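Local coordinates for Tle cognate immunity protein 4 C-terminal domain-containing protein (Pseudomonas aeruginosa PAO1, PDB 4R1D) that binds the lipase effector Tle4 as its cognate immunity protein and so probably protects the cell from its own H2 type VI secretion system, at residues V99-P103 and T104-Y108; L188-L191 and L192-V195; E249-L252 and T253-N256; A277-S280 and D281-L285. All coordinates share one frame; numbering follows the deposited sequence.

Contact 1. Residues V99-P103 and T104-Y108; sequences VTSKP and TWHVY
T100 and W105 meet on one side of the chain reversal, where the methyl CG2 of T100 comes obliquely against the pyrrole part of the indole, 3.3 Å from W105 NE1. With CG anti to its own backbone N (chi1 -165°), W105 swings its ring back beneath the threonine, whose CB makes an off-centre CH-pi contact with the five-membered ring. K102 runs alongside the indole, pointing the same way, and in one of its two deposited conformers NZ donates to T100 OG1 at 2.7 Å. T100 CG2 also packs on V107 CG2 at 3.6 Å, so one methyl touches indole and valine. These residues form the end of the beta hairpin of strands 92-100 and 107-115, closed by a turn with a cis peptide before P103. At this end V99 and Y108 form a hydrogen-bonded pair, T100 and V107 a non-hydrogen-bonded one. Beyond them S101 N still donates to H106 O at 3.0 Å, while the hydroxyl of the buried S101 donates a hydrogen bond to T104 O, OG to O 2.8 Å, in the carbonyl plane. The same OG lies at the edge of the imidazole, 3.2 Å from H106 CD2, and H106 lays its ring near that of H151. On the face shared by V99 and Y108, V99 CG1 rests on Y108 CB at 3.9 Å and the tyrosine ring turns an edge to V99 O, which lies in its plane, 3.4 Å from CD2. Y108 OH is bonded to D150 O, and helix 42-58 packs against W105 and V107 through L45.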
loop_
_atom_site.group_PDB
_atom_site.type_symbol
_atom_site.label_atom_id
_atom_site.label_comp_id
_atom_site.label_asym_id
_atom_site.label_seq_id
_atom_site.Cartn_x
_atom_site.Cartn_y
_atom_site.Cartn_z
ATOM N N VAL B 99 -1.215 20.089 21.623
ATOM C CA VAL B 99 -0.176 20.748 22.409
ATOM C C VAL B 99 0.194 22.068 21.760
ATOM O O VAL B 99 0.140 22.203 20.535
ATOM C CB VAL B 99 1.074 19.849 22.566
ATOM C CG1 VAL B 99 1.721 19.558 21.214
ATOM C CG2 VAL B 99 2.077 20.473 23.535
ATOM N N THR B 100 0.556 23.045 22.585
ATOM C CA THR B 100 0.859 24.384 22.100
ATOM C C THR B 100 2.282 24.798 22.444
ATOM O O THR B 100 2.821 24.402 23.465
ATOM C CB THR B 100 -0.112 25.409 22.712
ATOM O OG1 THR B 100 -0.073 25.300 24.141
ATOM C CG2 THR B 100 -1.522 25.136 22.233
ATOM N N SER B 101 2.890 25.604 21.581
ATOM C CA SER B 101 4.220 26.125 21.847
ATOM C C SER B 101 4.124 27.323 22.790
ATOM O O SER B 101 3.059 27.939 22.914
ATOM C CB SER B 101 4.879 26.552 20.537
ATOM O OG SER B 101 4.009 27.408 19.814
ATOM N N LYS B 102 5.234 27.621 23.460
ATOM C CA LYS B 102 5.332 28.798 24.323
ATOM C C LYS B 102 6.646 29.511 24.042
ATOM O O LYS B 102 7.643 28.881 23.678
ATOM C CB LYS B 102 5.273 28.397 25.803
ATOM C CG LYS B 102 4.096 27.511 26.157
ATOM C CD LYS B 102 2.777 28.157 25.785
ATOM C CE LYS B 102 1.678 27.116 25.631
ATOM N NZ LYS B 102 0.379 27.723 25.240
ATOM N N PRO B 103 6.670 30.838 24.243
ATOM C CA PRO B 103 5.541 31.653 24.707
ATOM C C PRO B 103 4.601 32.102 23.595
ATOM O O PRO B 103 3.476 32.515 23.889
ATOM C CB PRO B 103 6.230 32.876 25.335
ATOM C CG PRO B 103 7.521 32.987 24.613
ATOM C CD PRO B 103 7.953 31.554 24.358
ATOM N N THR B 104 5.049 32.050 22.344
ATOM C CA THR B 104 4.149 32.341 21.239
ATOM C C THR B 104 3.298 31.112 20.937
ATOM O O THR B 104 3.811 30.024 20.694
ATOM C CB THR B 104 4.892 32.777 19.959
ATOM O OG1 THR B 104 5.509 34.052 20.171
ATOM C CG2 THR B 104 3.912 32.910 18.808
ATOM N N TRP B 105 1.992 31.310 20.946
ATOM C CA TRP B 105 1.033 30.230 20.775
ATOM C C TRP B 105 1.004 29.699 19.344
ATOM O O TRP B 105 0.824 30.458 18.394
ATOM C CB TRP B 105 -0.347 30.756 21.166
ATOM C CG TRP B 105 -1.394 29.722 21.393
ATOM C CD1 TRP B 105 -1.709 29.119 22.576
ATOM C CD2 TRP B 105 -2.285 29.186 20.418
ATOM N NE1 TRP B 105 -2.745 28.235 22.397
ATOM C CE2 TRP B 105 -3.115 28.258 21.077
ATOM C CE3 TRP B 105 -2.461 29.399 19.047
ATOM C CZ2 TRP B 105 -4.107 27.546 20.417
ATOM C CZ3 TRP B 105 -3.445 28.690 18.392
ATOM C CH2 TRP B 105 -4.259 27.777 19.077
ATOM N N HIS B 106 1.202 28.391 19.203
ATOM C CA HIS B 106 0.917 27.677 17.962
ATOM C C HIS B 106 0.374 26.331 18.396
ATOM O O HIS B 106 0.801 25.794 19.419
ATOM C CB HIS B 106 2.179 27.436 17.130
ATOM C CG HIS B 106 2.909 28.687 16.754
ATOM N ND1 HIS B 106 2.413 29.591 15.838
ATOM C CD2 HIS B 106 4.100 29.179 17.164
ATOM C CE1 HIS B 106 3.268 30.589 15.702
ATOM N NE2 HIS B 106 4.299 30.365 16.499
ATOM N N VAL B 107 -0.540 25.783 17.614
ATOM C CA VAL B 107 -1.187 24.524 17.975
ATOM C C VAL B 107 -0.681 23.343 17.156
ATOM O O VAL B 107 -0.400 23.489 15.975
ATOM C CB VAL B 107 -2.704 24.637 17.792
ATOM C CG1 VAL B 107 -3.264 23.367 17.206
ATOM C CG2 VAL B 107 -3.345 24.919 19.110
ATOM N N TYR B 108 -0.568 22.181 17.799
ATOM C CA TYR B 108 -0.135 20.959 17.126
ATOM C C TYR B 108 -0.994 19.777 17.521
ATOM O O TYR B 108 -1.464 19.697 18.658
ATOM C CB TYR B 108 1.327 20.651 17.472
ATOM C CG TYR B 108 2.243 21.796 17.142
ATOM C CD1 TYR B 108 2.981 21.809 15.964
ATOM C CD2 TYR B 108 2.337 22.892 17.996
ATOM C CE1 TYR B 108 3.806 22.868 15.658
ATOM C CE2 TYR B 108 3.144 23.949 17.696
ATOM C CZ TYR B 108 3.881 23.939 16.534
ATOM O OH TYR B 108 4.694 25.014 16.260
#

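Contact 2. Residues L188-L191 and L192-V195; sequences LNSL and LERV
A guanidinium-amide grip joins R194 to N189. The guanidinium approaches side-on: N189 OD1 accepts from NE at 2.6 Å and from NH2 at 2.9 Å, lying almost in the guanidinium plane, although NE stands well above the plane of the amide. NH2 also reaches N189 O at 2.8 Å, so side chain and backbone of one residue fix the arginine's rotation. L191 CA lies over one face of the guanidinium, offset toward its rim. A second polar group surrounds S190, the N-cap residue. E193 folds back so that its OE1 accepts a hydrogen bond from S190 N at 3.0 Å, nearly straight (170°), which is one half of a capping box. The other half is missing: E193 N donates to a water instead, at 2.8 Å, and that water lies doubtfully close to S190 OG. Backbone bonds R194 N to S190 O and V195 N to L191 O begin the helical pattern. In an apolar contact L191 CD1 meets V195 CG1 at 3.9 Å. R194 NH1 forms a salt bridge with E244 and donates a hydrogen bond to W96 O of the partner lipase chain, while helix 191-205 settles through L191 on M242 of strand 236-245 and through L192 and V195 on Y227 of strand 225-233.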
loop_
_atom_site.group_PDB
_atom_site.type_symbol
_atom_site.label_atom_id
_atom_site.label_comp_id
_atom_site.label_asym_id
_atom_site.label_seq_id
_atom_site.Cartn_x
_atom_site.Cartn_y
_atom_site.Cartn_z
ATOM N N LEU B 188 19.873 -0.738 9.057
ATOM C CA LEU B 188 20.311 -2.126 9.197
ATOM C C LEU B 188 21.396 -2.541 8.205
ATOM O O LEU B 188 22.112 -3.522 8.425
ATOM C CB LEU B 188 19.102 -3.061 9.070
ATOM C CG LEU B 188 18.192 -3.168 10.295
ATOM C CD1 LEU B 188 17.661 -1.808 10.726
ATOM C CD2 LEU B 188 17.040 -4.121 10.010
ATOM N N ASN B 189 21.493 -1.815 7.099
ATOM C CA ASN B 189 22.538 -2.039 6.111
ATOM C C ASN B 189 23.027 -0.696 5.577
ATOM O O ASN B 189 22.425 0.335 5.864
ATOM C CB ASN B 189 22.044 -2.956 4.977
ATOM C CG ASN B 189 20.779 -2.440 4.306
ATOM O OD1 ASN B 189 20.511 -1.247 4.300
ATOM N ND2 ASN B 189 19.997 -3.349 3.738
ATOM N N SER B 190 24.122 -0.701 4.823
ATOM C CA SER B 190 24.671 0.553 4.295
ATOM C C SER B 190 24.288 0.781 2.831
ATOM O O SER B 190 24.088 -0.159 2.073
ATOM C CB SER B 190 26.191 0.608 4.466
ATOM O OG SER B 190 26.796 -0.529 3.884
ATOM N N LEU B 191 24.219 2.043 2.433
ATOM C CA LEU B 191 23.704 2.396 1.118
ATOM C C LEU B 191 24.394 1.715 -0.066
ATOM O O LEU B 191 23.734 1.136 -0.911
ATOM C CB LEU B 191 23.764 3.906 0.931
ATOM C CG LEU B 191 23.451 4.362 -0.488
ATOM C CD1 LEU B 191 22.000 4.086 -0.821
ATOM C CD2 LEU B 191 23.753 5.847 -0.589
ATOM N N LEU B 192 25.713 1.803 -0.153
ATOM C CA LEU B 192 26.377 1.257 -1.332
ATOM C C LEU B 192 26.184 -0.247 -1.436
ATOM O O LEU B 192 25.863 -0.766 -2.512
ATOM C CB LEU B 192 27.863 1.604 -1.355
ATOM C CG LEU B 192 28.209 3.092 -1.332
ATOM C CD1 LEU B 192 29.665 3.300 -1.735
ATOM C CD2 LEU B 192 27.276 3.880 -2.241
ATOM N N GLU B 193 26.356 -0.945 -0.315
ATOM C CA GLU B 193 26.179 -2.397 -0.307
ATOM C C GLU B 193 24.737 -2.767 -0.631
ATOM O O GLU B 193 24.483 -3.791 -1.257
ATOM C CB GLU B 193 26.600 -3.000 1.041
ATOM C CG GLU B 193 25.590 -2.820 2.161
ATOM C CD GLU B 193 26.072 -3.398 3.486
ATOM O OE1 GLU B 193 25.275 -3.424 4.447
ATOM O OE2 GLU B 193 27.247 -3.822 3.565
ATOM N N ARG B 194 23.800 -1.915 -0.214
ATOM C CA ARG B 194 22.372 -2.169 -0.376
ATOM C C ARG B 194 21.917 -2.129 -1.832
ATOM O O ARG B 194 21.196 -3.030 -2.296
ATOM C CB ARG B 194 21.571 -1.135 0.427
ATOM C CG ARG B 194 20.068 -1.187 0.240
ATOM C CD ARG B 194 19.401 0.018 0.937
ATOM N NE ARG B 194 20.010 0.276 2.237
ATOM C CZ ARG B 194 20.295 1.490 2.701
ATOM N NH1 ARG B 194 20.011 2.562 1.976
ATOM N NH2 ARG B 194 20.867 1.631 3.894
ATOM N N VAL B 195 22.329 -1.088 -2.547
ATOM C CA VAL B 195 21.770 -0.828 -3.876
ATOM C C VAL B 195 22.616 -1.304 -5.037
ATOM O O VAL B 195 22.155 -1.291 -6.169
ATOM C CB VAL B 195 21.528 0.682 -4.123
ATOM C CG1 VAL B 195 20.609 1.250 -3.089
ATOM C CG2 VAL B 195 22.852 1.435 -4.161
HETATM O O HOH W 1 27.809 0.171 1.813
#

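Contact 3. Residues E249-L252 and T253-N256; sequences EESL and TEPN
S251 OG is held twice by one residue: it accepts from E254 N at 2.9 Å and donates to E254 OE1 at 3.0 Å. The hydroxyl thus relays between the backbone and side chain of the glutamate, and both of its bonds stay inside the turn. A chi1 of 174° sets OG opposite the serine N, aimed across the bend. E254 runs its chain alongside the hydroxyl, CB coming to 3.1 Å from S251 OG, and offers the anti side of OE1, with the donor 24° out of the carboxylate plane. The bond from E254 N to the hydroxyl is bent, 131° at the hydrogen. P255 follows, its CD 3.4 Å from L252 O. The L252 side chain packs on R13 and F159, and a backbone bond between E254 and K248 ties this bend to the preceding residues. The OG to E254 N bond resembles an N-cap bond, but the glutamate meets the hydroxyl, not S251 N, so this is not a capping box, and no helix follows: L252 and T253 have the backbone angles of a type I beta turn, here in the loop between the antiparallel strands 236-245 and 256-263.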
loop_
_atom_site.group_PDB
_atom_site.type_symbol
_atom_site.label_atom_id
_atom_site.label_comp_id
_atom_site.label_asym_id
_atom_site.label_seq_id
_atom_site.Cartn_x
_atom_site.Cartn_y
_atom_site.Cartn_z
ATOM N N GLU B 249 23.256 4.139 17.026
ATOM C CA GLU B 249 22.128 3.863 17.910
ATOM C C GLU B 249 21.997 4.894 19.032
ATOM O O GLU B 249 22.995 5.363 19.579
ATOM C CB GLU B 249 22.245 2.451 18.489
ATOM C CG GLU B 249 22.424 1.401 17.408
ATOM C CD GLU B 249 22.056 0.003 17.858
ATOM O OE1 GLU B 249 21.745 -0.829 16.974
ATOM O OE2 GLU B 249 22.079 -0.259 19.083
ATOM N N GLU B 250 20.757 5.230 19.374
ATOM C CA GLU B 250 20.486 6.165 20.463
ATOM C C GLU B 250 21.298 7.452 20.363
ATOM O O GLU B 250 21.908 7.894 21.336
ATOM C CB GLU B 250 20.729 5.493 21.821
ATOM C CG GLU B 250 19.791 4.338 22.105
ATOM C CD GLU B 250 19.901 3.831 23.529
ATOM O OE1 GLU B 250 20.927 4.115 24.185
ATOM O OE2 GLU B 250 18.958 3.152 23.992
ATOM N N SER B 251 21.306 8.056 19.183
ATOM C CA SER B 251 22.035 9.296 18.974
ATOM C C SER B 251 21.178 10.341 18.258
ATOM O O SER B 251 20.716 10.114 17.139
ATOM C CB SER B 251 23.316 9.033 18.179
ATOM O OG SER B 251 23.963 10.251 17.855
ATOM N N LEU B 252 20.982 11.489 18.902
ATOM C CA LEU B 252 20.146 12.545 18.327
ATOM C C LEU B 252 20.857 13.247 17.175
ATOM O O LEU B 252 20.217 13.685 16.214
ATOM C CB LEU B 252 19.750 13.578 19.392
ATOM C CG LEU B 252 18.917 13.078 20.571
ATOM C CD1 LEU B 252 18.643 14.179 21.584
ATOM C CD2 LEU B 252 17.614 12.468 20.065
ATOM N N THR B 253 22.182 13.356 17.274
ATOM C CA THR B 253 22.956 14.140 16.312
ATOM C C THR B 253 23.692 13.280 15.303
ATOM O O THR B 253 24.285 13.791 14.357
ATOM C CB THR B 253 23.958 15.096 17.020
ATOM O OG1 THR B 253 24.895 14.335 17.797
ATOM C CG2 THR B 253 23.203 16.061 17.929
ATOM N N GLU B 254 23.639 11.966 15.494
ATOM C CA GLU B 254 24.191 11.057 14.512
ATOM C C GLU B 254 23.136 10.040 14.110
ATOM O O GLU B 254 23.389 8.840 14.146
ATOM C CB GLU B 254 25.406 10.335 15.089
ATOM C CG GLU B 254 26.327 11.243 15.883
ATOM C CD GLU B 254 27.285 10.462 16.760
ATOM O OE1 GLU B 254 26.932 10.193 17.933
ATOM O OE2 GLU B 254 28.381 10.119 16.272
ATOM N N PRO B 255 21.939 10.518 13.733
ATOM C CA PRO B 255 20.902 9.566 13.338
ATOM C C PRO B 255 21.169 9.081 11.924
ATOM O O PRO B 255 22.125 9.522 11.291
ATOM C CB PRO B 255 19.631 10.419 13.362
ATOM C CG PRO B 255 20.105 11.767 12.957
ATOM C CD PRO B 255 21.493 11.916 13.575
ATOM N N ASN B 256 20.344 8.171 11.428
ATOM C CA ASN B 256 20.405 7.856 10.019
ATOM C C ASN B 256 20.000 9.118 9.251
ATOM O O ASN B 256 19.047 9.789 9.639
ATOM C CB ASN B 256 19.460 6.713 9.697
ATOM C CG ASN B 256 19.400 6.422 8.225
ATOM O OD1 ASN B 256 18.499 6.893 7.531
ATOM N ND2 ASN B 256 20.367 5.654 7.726
#

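Contact 4. Residues A277-S280 and D281-L285; sequences AFKS and DKEAL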
loop_
_atom_site.group_PDB
_atom_site.type_symbol
_atom_site.label_atom_id
_atom_site.label_comp_id
_atom_site.label_asym_id
_atom_site.label_seq_id
_atom_site.Cartn_x
_atom_site.Cartn_y
_atom_site.Cartn_z
ATOM N N ALA B 277 14.734 18.563 -17.023
ATOM C CA ALA B 277 14.898 19.002 -15.647
ATOM C C ALA B 277 16.156 19.848 -15.531
ATOM O O ALA B 277 16.164 20.870 -14.853
ATOM C CB ALA B 277 14.979 17.803 -14.713
ATOM N N PHE B 278 17.217 19.417 -16.207
ATOM C CA PHE B 278 18.510 20.086 -16.125
ATOM C C PHE B 278 19.106 20.282 -17.505
ATOM O O PHE B 278 18.821 19.514 -18.426
ATOM C CB PHE B 278 19.484 19.268 -15.272
ATOM C CG PHE B 278 19.085 19.173 -13.824
ATOM C CD1 PHE B 278 19.489 20.140 -12.916
ATOM C CD2 PHE B 278 18.304 18.121 -13.377
ATOM C CE1 PHE B 278 19.125 20.063 -11.582
ATOM C CE2 PHE B 278 17.930 18.034 -12.054
ATOM C CZ PHE B 278 18.346 19.009 -11.148
ATOM N N LYS B 279 19.949 21.302 -17.630
ATOM C CA LYS B 279 20.636 21.594 -18.884
ATOM C C LYS B 279 21.702 20.546 -19.184
ATOM O O LYS B 279 22.060 20.332 -20.344
ATOM C CB LYS B 279 21.285 22.983 -18.821
ATOM C CG LYS B 279 20.315 24.112 -18.486
ATOM C CD LYS B 279 21.057 25.426 -18.239
ATOM C CE LYS B 279 20.118 26.536 -17.778
ATOM N NZ LYS B 279 19.563 26.297 -16.410
ATOM N N SER B 280 22.206 19.894 -18.138
ATOM C CA SER B 280 23.280 18.921 -18.294
ATOM C C SER B 280 23.483 18.144 -16.998
ATOM O O SER B 280 23.026 18.568 -15.936
ATOM C CB SER B 280 24.584 19.644 -18.630
ATOM O OG SER B 280 25.019 20.419 -17.517
ATOM N N ASP B 281 24.186 17.022 -17.082
ATOM C CA ASP B 281 24.556 16.286 -15.881
ATOM C C ASP B 281 25.381 17.170 -14.964
ATOM O O ASP B 281 25.264 17.097 -13.739
ATOM C CB ASP B 281 25.357 15.043 -16.232
ATOM C CG ASP B 281 24.527 14.000 -16.947
ATOM O OD1 ASP B 281 23.308 14.204 -17.083
ATOM O OD2 ASP B 281 25.101 12.968 -17.350
ATOM N N LYS B 282 26.231 18.003 -15.557
ATOM C CA LYS B 282 27.064 18.882 -14.754
ATOM C C LYS B 282 26.201 19.810 -13.914
ATOM O O LYS B 282 26.465 20.011 -12.729
ATOM C CB LYS B 282 28.020 19.690 -15.640
ATOM C CG LYS B 282 29.069 20.466 -14.857
ATOM C CD LYS B 282 30.074 21.131 -15.795
ATOM C CE LYS B 282 31.107 21.948 -15.023
ATOM N NZ LYS B 282 30.464 23.043 -14.248
ATOM N N GLU B 283 25.147 20.356 -14.510
ATOM C CA GLU B 283 24.248 21.231 -13.766
ATOM C C GLU B 283 23.545 20.490 -12.619
ATOM O O GLU B 283 23.431 21.019 -11.518
ATOM C CB GLU B 283 23.212 21.866 -14.692
ATOM C CG GLU B 283 22.270 22.818 -13.973
ATOM C CD GLU B 283 21.271 23.481 -14.902
ATOM O OE1 GLU B 283 20.309 22.812 -15.332
ATOM O OE2 GLU B 283 21.450 24.679 -15.199
ATOM N N ALA B 284 23.075 19.272 -12.881
ATOM C CA ALA B 284 22.443 18.462 -11.838
ATOM C C ALA B 284 23.394 18.150 -10.680
ATOM O O ALA B 284 23.016 18.235 -9.509
ATOM C CB ALA B 284 21.882 17.172 -12.435
ATOM N N LEU B 285 24.628 17.790 -11.003
ATOM C CA LEU B 285 25.614 17.462 -9.990
ATOM C C LEU B 285 25.963 18.693 -9.165
ATOM O O LEU B 285 26.199 18.591 -7.965
ATOM C CB LEU B 285 26.879 16.898 -10.634
ATOM C CG LEU B 285 26.722 15.514 -11.259
ATOM C CD1 LEU B 285 27.899 15.189 -12.186
ATOM C CD2 LEU B 285 26.578 14.481 -10.152
#
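In E283 a chi1 of -178° sends CG away from the backbone N, and the chain stays extended beyond it, which carries the carboxylate back past the helix start to K279. S280 OG, lodged between its own N and carbonyl carbon (chi1 68°), is turned onto E283 N and accepts a hydrogen bond from it at 3.0 Å: S280 is the N-cap of helix 281-292. The carboxylate completes the join from the other direction. Its OE1 accepts from K279 N at 2.8 Å along an almost straight line (174°), met from above the carboxylate plane. OE2 forms a salt bridge with K279 NZ, also at 2.8 Å, through its syn lone pair. One glutamate therefore fastens both the backbone and the ammonium of the residue before the cap, and its negative charge near the helix N terminus would probably suit the helix dipole. The routine bond A284 N to S280 O starts the helical ladder. D281 reaches to strand 236-245, with a salt bridge to R237 and a hydrogen bond to Y239, against which A284 also packs. F278, stacked with the ring of H173, buries its phenyl under the helix; A284 CB stands over the middle of one face, 3.7 Å from the ring centroid and only 11° off its normal.

Overall arrangement
The four contacts show one principle, local side-chain bonds fixing a turn or a helix start. Contact 1 belongs to the N-terminal family region and lies about 40 Å, centre to centre, from contact 2, across the chain's centre; it alone combines strand pairing with aromatic packing. Contacts 2 and 4 both begin helices that pack on strand 236-245, the first through an arginine held by an asparagine plus half a capping box, the second through a serine cap with a salt bridge. V99, Y108, F278 and A284 are buried; E193, T253, E254, K279 and K282 are exposed. Contacts 2 and 3, nearest atoms about 6 Å apart, both approach the partner lipase and share E244, which R194 and N256 each bind.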